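PDB 3LOV: protoporphyrinogen oxidase from Exiguobacterium sibiricum, which probably uses FAD to oxidise coproporphyrinogen III to coproporphyrin III with molecular oxygen in the coproporphyrin-dependent route to heme b. Local coordinates for residues A[307-312]-A[368-373]; A[338-343]-A[362-367]. All blocks are in the same frame, centred on the assembly; numbering follows the deposited sequence.

How the interactions relate
Both interactions involve the mixed beta-sheet beside the FAD, and their centres lie about 8 Å apart. Strand 307-318 and strand 357-364 are neighbours in that sheet: Ala311 N of interaction 1 lies 2.9 Å from Val364 O of interaction 2, a probable backbone hydrogen bond. Interaction 1 fastens the loop that follows strand 357-364 back onto strand 307-318, while interaction 2 joins the other edge of strand 357-364 to strand 340-345. Thr310 touches the flavin directly; Phe363, whose side chain is about 5 Å from the FAD, packs on Thr310 and Thr312. Away from the flavin, Leu372 CD1 meets Ser339 CB at 3.4 Å.

Interaction 1 of 2, residues A[307-312]-A[368-373]. With FAD (flavin-adenine dinucleotide), chain B.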
loop_
_atom_site.group_PDB
_atom_site.type_symbol
_atom_site.label_atom_id
_atom_site.label_comp_id
_atom_site.label_asym_id
_atom_site.label_seq_id
_atom_site.Cartn_x
_atom_site.Cartn_y
_atom_site.Cartn_z
ATOM N N THR A 307 -7.627 -10.783 -2.024
ATOM C CA THR A 307 -7.652 -9.396 -1.651
ATOM C C THR A 307 -8.706 -9.158 -0.582
ATOM O O THR A 307 -9.534 -10.042 -0.287
ATOM C CB THR A 307 -8.007 -8.502 -2.873
ATOM O OG1 THR A 307 -9.289 -8.880 -3.365
ATOM C CG2 THR A 307 -6.924 -8.573 -4.004
ATOM N N HIS A 308 -8.672 -7.956 -0.011
ATOM C CA HIS A 308 -9.791 -7.426 0.779
ATOM C C HIS A 308 -10.053 -5.974 0.379
ATOM O O HIS A 308 -9.195 -5.319 -0.250
ATOM C CB HIS A 308 -9.504 -7.581 2.290
ATOM C CG HIS A 308 -8.460 -6.650 2.811
ATOM N ND1 HIS A 308 -7.111 -6.945 2.783
ATOM C CD2 HIS A 308 -8.565 -5.421 3.373
ATOM C CE1 HIS A 308 -6.432 -5.936 3.296
ATOM N NE2 HIS A 308 -7.288 -4.999 3.666
ATOM N N SER A 309 -11.236 -5.470 0.735
ATOM C CA SER A 309 -11.641 -4.090 0.467
ATOM C C SER A 309 -11.468 -3.210 1.681
ATOM O O SER A 309 -11.617 -3.658 2.800
ATOM C CB SER A 309 -13.119 -4.015 0.035
ATOM O OG SER A 309 -13.300 -4.758 -1.151
ATOM N N THR A 310 -11.205 -1.937 1.424
ATOM C CA THR A 310 -10.989 -0.945 2.450
ATOM C C THR A 310 -11.872 0.262 2.151
ATOM O O THR A 310 -12.024 0.640 0.987
ATOM C CB THR A 310 -9.491 -0.463 2.489
ATOM O OG1 THR A 310 -8.605 -1.589 2.612
ATOM C CG2 THR A 310 -9.248 0.521 3.667
ATOM N N ALA A 311 -12.476 0.836 3.188
ATOM C CA ALA A 311 -13.035 2.198 3.118
ATOM C C ALA A 311 -12.207 3.171 3.980
ATOM O O ALA A 311 -11.734 2.816 5.076
ATOM C CB ALA A 311 -14.473 2.224 3.578
ATOM N N THR A 312 -12.027 4.394 3.485
ATOM C CA THR A 312 -11.538 5.469 4.325
ATOM C C THR A 312 -12.717 6.396 4.619
ATOM O O THR A 312 -13.529 6.715 3.735
ATOM C CB THR A 312 -10.343 6.225 3.699
ATOM O OG1 THR A 312 -10.753 6.859 2.485
ATOM C CG2 THR A 312 -9.159 5.260 3.423
ATOM N N GLY A 368 -10.754 -11.160 5.121
ATOM C CA GLY A 368 -11.727 -12.054 5.680
ATOM C C GLY A 368 -12.755 -11.342 6.531
ATOM O O GLY A 368 -13.664 -11.988 7.044
ATOM N N ASN A 369 -12.670 -10.014 6.643
ATOM C CA ASN A 369 -13.588 -9.253 7.498
ATOM C C ASN A 369 -13.672 -7.824 6.993
ATOM O O ASN A 369 -12.968 -6.945 7.477
ATOM C CB ASN A 369 -13.043 -9.351 8.939
ATOM C CG ASN A 369 -13.849 -8.571 9.980
ATOM O OD1 ASN A 369 -14.965 -8.126 9.743
ATOM N ND2 ASN A 369 -13.240 -8.403 11.174
ATOM N N ASP A 370 -14.477 -7.604 5.957
ATOM C CA ASP A 370 -14.558 -6.283 5.333
ATOM C C ASP A 370 -15.976 -5.965 4.852
ATOM O O ASP A 370 -16.167 -5.113 3.963
ATOM C CB ASP A 370 -13.558 -6.188 4.159
ATOM C CG ASP A 370 -13.822 -7.212 3.073
ATOM O OD1 ASP A 370 -14.756 -7.991 3.234
ATOM O OD2 ASP A 370 -13.084 -7.261 2.061
ATOM N N HIS A 371 -16.966 -6.636 5.447
ATOM C CA HIS A 371 -18.346 -6.489 4.978
ATOM C C HIS A 371 -18.842 -5.053 5.099
ATOM O O HIS A 371 -19.621 -4.619 4.273
ATOM C CB HIS A 371 -19.298 -7.409 5.765
ATOM C CG HIS A 371 -19.790 -6.807 7.036
ATOM N ND1 HIS A 371 -19.026 -6.774 8.184
ATOM C CD2 HIS A 371 -20.962 -6.196 7.338
ATOM C CE1 HIS A 371 -19.711 -6.170 9.139
ATOM N NE2 HIS A 371 -20.888 -5.813 8.652
ATOM N N LEU A 372 -18.430 -4.335 6.147
ATOM C CA LEU A 372 -18.812 -2.913 6.289
ATOM C C LEU A 372 -18.531 -2.086 5.047
ATOM O O LEU A 372 -19.255 -1.118 4.811
ATOM C CB LEU A 372 -18.129 -2.223 7.462
ATOM C CG LEU A 372 -18.837 -2.267 8.808
ATOM C CD1 LEU A 372 -18.050 -1.420 9.790
ATOM C CD2 LEU A 372 -20.290 -1.784 8.686
ATOM N N VAL A 373 -17.508 -2.462 4.274
ATOM C CA VAL A 373 -17.108 -1.680 3.087
ATOM C C VAL A 373 -18.199 -1.721 1.981
ATOM O O VAL A 373 -18.381 -0.751 1.229
ATOM C CB VAL A 373 -15.758 -2.170 2.536
ATOM C CG1 VAL A 373 -15.320 -1.303 1.411
ATOM C CG2 VAL A 373 -14.706 -2.146 3.644
HETATM P PA FAD B . -5.149 1.098 -9.569
HETATM O O1A FAD B . -4.901 2.379 -8.848
HETATM O O2A FAD B . -6.140 0.146 -9.011
HETATM O O5B FAD B . -5.562 1.441 -11.067
HETATM C C5B FAD B . -6.155 0.503 -11.927
HETATM C C4B FAD B . -6.785 1.275 -13.093
HETATM O O4B FAD B . -7.226 0.377 -14.114
HETATM C C3B FAD B . -7.964 2.099 -12.619
HETATM O O3B FAD B . -7.919 3.421 -13.125
HETATM C C2B FAD B . -9.125 1.291 -13.167
HETATM O O2B FAD B . -10.230 2.064 -13.477
HETATM C C1B FAD B . -8.549 0.699 -14.436
HETATM N N9A FAD B . -9.229 -0.504 -14.943
HETATM C C8A FAD B . -9.841 -1.554 -14.295
HETATM N N7A FAD B . -10.329 -2.437 -15.203
HETATM C C5A FAD B . -10.033 -1.950 -16.447
HETATM C C6A FAD B . -10.252 -2.414 -17.746
HETATM N N6A FAD B . -10.848 -3.582 -17.970
HETATM N N1A FAD B . -9.817 -1.663 -18.825
HETATM C C2A FAD B . -9.133 -0.487 -18.627
HETATM N N3A FAD B . -8.892 -0.043 -17.340
HETATM C C4A FAD B . -9.351 -0.747 -16.285
HETATM N N1 FAD B . 0.594 2.874 -1.347
HETATM C C2 FAD B . 1.525 3.728 -0.823
HETATM O O2 FAD B . 2.654 3.814 -1.325
HETATM N N3 FAD B . 1.213 4.476 0.283
HETATM C C4 FAD B . 0.015 4.389 0.895
HETATM O O4 FAD B . -0.206 5.106 1.853
HETATM C C4X FAD B . -0.933 3.512 0.412
HETATM N N5 FAD B . -2.183 3.451 1.008
HETATM C C5X FAD B . -3.130 2.569 0.481
HETATM C C6 FAD B . -4.386 2.461 1.088
HETATM C C7 FAD B . -5.347 1.576 0.570
HETATM C C7M FAD B . -6.696 1.472 1.220
HETATM C C8 FAD B . -5.070 0.820 -0.583
HETATM C C8M FAD B . -6.073 -0.158 -1.169
HETATM C C9 FAD B . -3.829 0.931 -1.204
HETATM C C9A FAD B . -2.843 1.798 -0.680
HETATM N N10 FAD B . -1.593 1.910 -1.301
HETATM C C10 FAD B . -0.638 2.767 -0.740
HETATM C "C1'" FAD B . -1.197 1.113 -2.522
HETATM C "C2'" FAD B . -1.434 1.985 -3.779
HETATM O "O2'" FAD B . -2.782 2.259 -3.875
HETATM C "C3'" FAD B . -0.979 1.309 -5.080
HETATM O "O3'" FAD B . 0.441 1.360 -5.066
HETATM C "C4'" FAD B . -1.444 1.988 -6.393
HETATM O "O4'" FAD B . -2.613 2.780 -6.305
HETATM C "C5'" FAD B . -1.750 0.964 -7.469
HETATM O "O5'" FAD B . -2.016 1.635 -8.674
HETATM P P FAD B . -2.303 0.786 -9.974
HETATM O O1P FAD B . -1.445 -0.450 -10.057
HETATM O O2P FAD B . -2.360 1.621 -11.230
HETATM O O3P FAD B . -3.817 0.215 -9.732
HETATM O O HOH W 1 -9.454 -11.309 2.220
HETATM O O HOH W 2 -14.497 -7.094 -0.535
#
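Residues 307-312, on strand 307-318 of the mixed beta-sheet of this flavin-containing amine oxidoreductase fold, are held here by the loop that runs from strand 357-364 to helix 377-392. Among the polar contacts, one direct hydrogen bond joins the two segments: Ser309 N donates to Asp370 OD2 at 2.9 Å, almost perfectly straight at 178°. The acceptor uses its anti lone pair, on the side away from OD1. Asp370 reaches this place with CG between its own backbone N and carbonyl carbon (chi1 60°), a crowded torsion that turns the carboxylate onto the strand, where OD2 also rests against His308 CA. A second link runs through a water that donates to Asp370 OD2 at 3.0 Å and is hydrogen-bonded to Ser309 OG, so OD2 is gripped twice; the same hydroxyl is bonded to Asp408 N of strand 400-411. Replacing Asp370 with an alanine would remove both grips on OD2 and would probably loosen the loop from the strand at Ser309. Within the loop, Val373 N bonds back to Asp370 O, drawing the chain round so that both side chains meet the strand.

The apolar contact is made by the two branches of Val373. Val373 CG1, anti to the backbone N, lies against Ser309 CB and, less closely, Ala311 CB, whereas Val373 CG2 sits 3.5 Å from Ser309 O. Ala311 is backed by Leu380 of helix 377-392.

Contact with the cofactor comes from Thr310, whose side chain leaves the strand away from the loop. Its OG1, beside the backbone N, and its CG2, anti to that N, both pack near the flavin methyl carbon C7M, but the closest approach is by Thr310 CB, 3.6 Å from FAD C7M.

Interaction 2 of 2, residues A[338-343]-A[362-367]; sequences YSITAC and AFVGRP
Thr341 lays its methyl over one face of the Arg366 guanidinium, with CG2 3.6 Å above the plane and displaced toward the rim. The two side chains meet tip to tip: Arg366 extends straight from CG to NE, and its CG also touches the threonine methyl. At the in-plane edge of the guanidinium, a water accepts from Arg366 NH2 at 2.7 Å and can donate to Ile340 O, while the same NH2 is hydrogen-bonded to Val332 O of the adjoining strand. Thr341 OG1 occupies the crowded position between backbone N and carbonyl carbon (chi1 72°), crossing close to Phe363 CB. A further water is hydrogen-bonded to this hydroxyl and can donate to Gly365 O, tying the corner at Thr341 to the residue just beyond strand 357-364.

The backbones here run antiparallel, as neighbours in the mixed sheet beside the flavin, with the chain turning a corner at Thr341. Cys343 and Ala362 form a non-hydrogen-bonded pair, their side chains on one face. Two backbone hydrogen bonds cross between the segments: Thr341 N donates to Phe363 O at 2.9 Å, and Phe363 N to Ala342 O at 3.0 Å. Each donor sits above the plane of its carbonyl, by 30° and 35° respectively.

Ile340 CG2, anti to the carbonyl carbon, fits against Ala362 CB at 3.8 Å and Val364 CG2 at 4.1 Å; Val384 of helix 377-392 also packs on Ala362. The Phe363 ring, on the face opposite Cys343 and Ala362, has Ala342 O at its edge near the ring plane, and Ala342 CB lies 4.4 Å from Phe363 CD1.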
loop_
_atom_site.group_PDB
_atom_site.type_symbol
_atom_site.label_atom_id
_atom_site.label_comp_id
_atom_site.label_asym_id
_atom_site.label_seq_id
_atom_site.Cartn_x
_atom_site.Cartn_y
_atom_site.Cartn_z
ATOM N N TYR A 338 -14.212 -3.186 17.705
ATOM C CA TYR A 338 -14.298 -1.983 16.872
ATOM C C TYR A 338 -14.389 -2.356 15.410
ATOM O O TYR A 338 -13.883 -3.378 15.003
ATOM C CB TYR A 338 -13.067 -1.081 17.070
ATOM C CG TYR A 338 -12.878 -0.638 18.481
ATOM C CD1 TYR A 338 -13.604 0.440 18.980
ATOM C CD2 TYR A 338 -12.011 -1.291 19.322
ATOM C CE1 TYR A 338 -13.463 0.866 20.280
ATOM C CE2 TYR A 338 -11.863 -0.882 20.640
ATOM C CZ TYR A 338 -12.594 0.208 21.111
ATOM O OH TYR A 338 -12.473 0.641 22.416
ATOM N N SER A 339 -15.050 -1.514 14.639
ATOM C CA SER A 339 -15.069 -1.621 13.199
ATOM C C SER A 339 -13.822 -1.030 12.558
ATOM O O SER A 339 -13.349 -1.560 11.560
ATOM C CB SER A 339 -16.310 -0.909 12.663
ATOM O OG SER A 339 -17.491 -1.495 13.195
ATOM N N ILE A 340 -13.262 0.042 13.118
ATOM C CA ILE A 340 -12.081 0.653 12.524
ATOM C C ILE A 340 -10.768 -0.095 12.815
ATOM O O ILE A 340 -10.541 -0.570 13.927
ATOM C CB ILE A 340 -11.943 2.155 12.865
ATOM C CG1 ILE A 340 -11.626 2.421 14.339
ATOM C CG2 ILE A 340 -13.201 2.884 12.501
ATOM C CD1 ILE A 340 -11.601 3.967 14.673
ATOM N N THR A 341 -9.904 -0.193 11.803
ATOM C CA THR A 341 -8.608 -0.844 11.959
ATOM C C THR A 341 -7.492 0.150 12.286
ATOM O O THR A 341 -6.422 -0.246 12.772
ATOM C CB THR A 341 -8.225 -1.555 10.672
ATOM O OG1 THR A 341 -7.892 -0.571 9.697
ATOM C CG2 THR A 341 -9.440 -2.444 10.129
ATOM N N ALA A 342 -7.725 1.430 11.995
ATOM C CA ALA A 342 -6.755 2.500 12.267
ATOM C C ALA A 342 -7.462 3.822 12.118
ATOM O O ALA A 342 -8.532 3.880 11.521
ATOM C CB ALA A 342 -5.529 2.433 11.304
ATOM N N CYS A 343 -6.899 4.867 12.705
ATOM C CA CYS A 343 -7.381 6.238 12.529
ATOM C C CYS A 343 -6.209 7.201 12.595
ATOM O O CYS A 343 -5.287 7.000 13.392
ATOM C CB CYS A 343 -8.366 6.642 13.599
ATOM S SG CYS A 343 -9.116 8.285 13.314
ATOM N N ALA A 362 -10.411 7.522 9.406
ATOM C CA ALA A 362 -10.486 6.136 9.860
ATOM C C ALA A 362 -10.455 5.183 8.654
ATOM O O ALA A 362 -10.938 5.501 7.581
ATOM C CB ALA A 362 -11.726 5.899 10.733
ATOM N N PHE A 363 -9.823 4.029 8.844
ATOM C CA PHE A 363 -9.820 2.951 7.862
ATOM C C PHE A 363 -10.696 1.808 8.371
ATOM O O PHE A 363 -10.734 1.527 9.590
ATOM C CB PHE A 363 -8.403 2.426 7.656
ATOM C CG PHE A 363 -7.482 3.410 6.990
ATOM C CD1 PHE A 363 -6.969 4.485 7.687
ATOM C CD2 PHE A 363 -7.098 3.234 5.672
ATOM C CE1 PHE A 363 -6.099 5.385 7.072
ATOM C CE2 PHE A 363 -6.218 4.148 5.045
ATOM C CZ PHE A 363 -5.726 5.196 5.740
ATOM N N VAL A 364 -11.400 1.160 7.444
ATOM C CA VAL A 364 -12.270 -0.000 7.740
ATOM C C VAL A 364 -11.995 -1.076 6.691
ATOM O O VAL A 364 -11.927 -0.765 5.497
ATOM C CB VAL A 364 -13.793 0.368 7.687
ATOM C CG1 VAL A 364 -14.656 -0.909 7.750
ATOM C CG2 VAL A 364 -14.194 1.326 8.838
ATOM N N GLY A 365 -11.839 -2.328 7.129
ATOM C CA GLY A 365 -11.629 -3.444 6.235
ATOM C C GLY A 365 -10.383 -4.238 6.580
ATOM O O GLY A 365 -9.313 -3.665 6.728
ATOM N N ARG A 366 -10.547 -5.554 6.740
ATOM C CA ARG A 366 -9.432 -6.513 6.944
ATOM C C ARG A 366 -9.635 -7.733 6.071
ATOM O O ARG A 366 -10.761 -7.989 5.628
ATOM C CB ARG A 366 -9.409 -7.016 8.405
ATOM C CG ARG A 366 -9.336 -5.943 9.468
ATOM C CD ARG A 366 -9.327 -6.620 10.815
ATOM N NE ARG A 366 -9.225 -5.668 11.902
ATOM C CZ ARG A 366 -8.079 -5.160 12.350
ATOM N NH1 ARG A 366 -6.932 -5.518 11.812
ATOM N NH2 ARG A 366 -8.097 -4.275 13.327
ATOM N N PRO A 367 -8.579 -8.531 5.872
ATOM C CA PRO A 367 -8.786 -9.741 5.084
ATOM C C PRO A 367 -9.723 -10.726 5.830
ATOM O O PRO A 367 -9.544 -11.015 7.042
ATOM C CB PRO A 367 -7.375 -10.313 4.938
ATOM C CG PRO A 367 -6.611 -9.690 6.086
ATOM C CD PRO A 367 -7.162 -8.341 6.221
HETATM O O HOH W 3 -10.600 -3.323 13.911
HETATM O O HOH W 4 -8.475 -1.243 7.043
#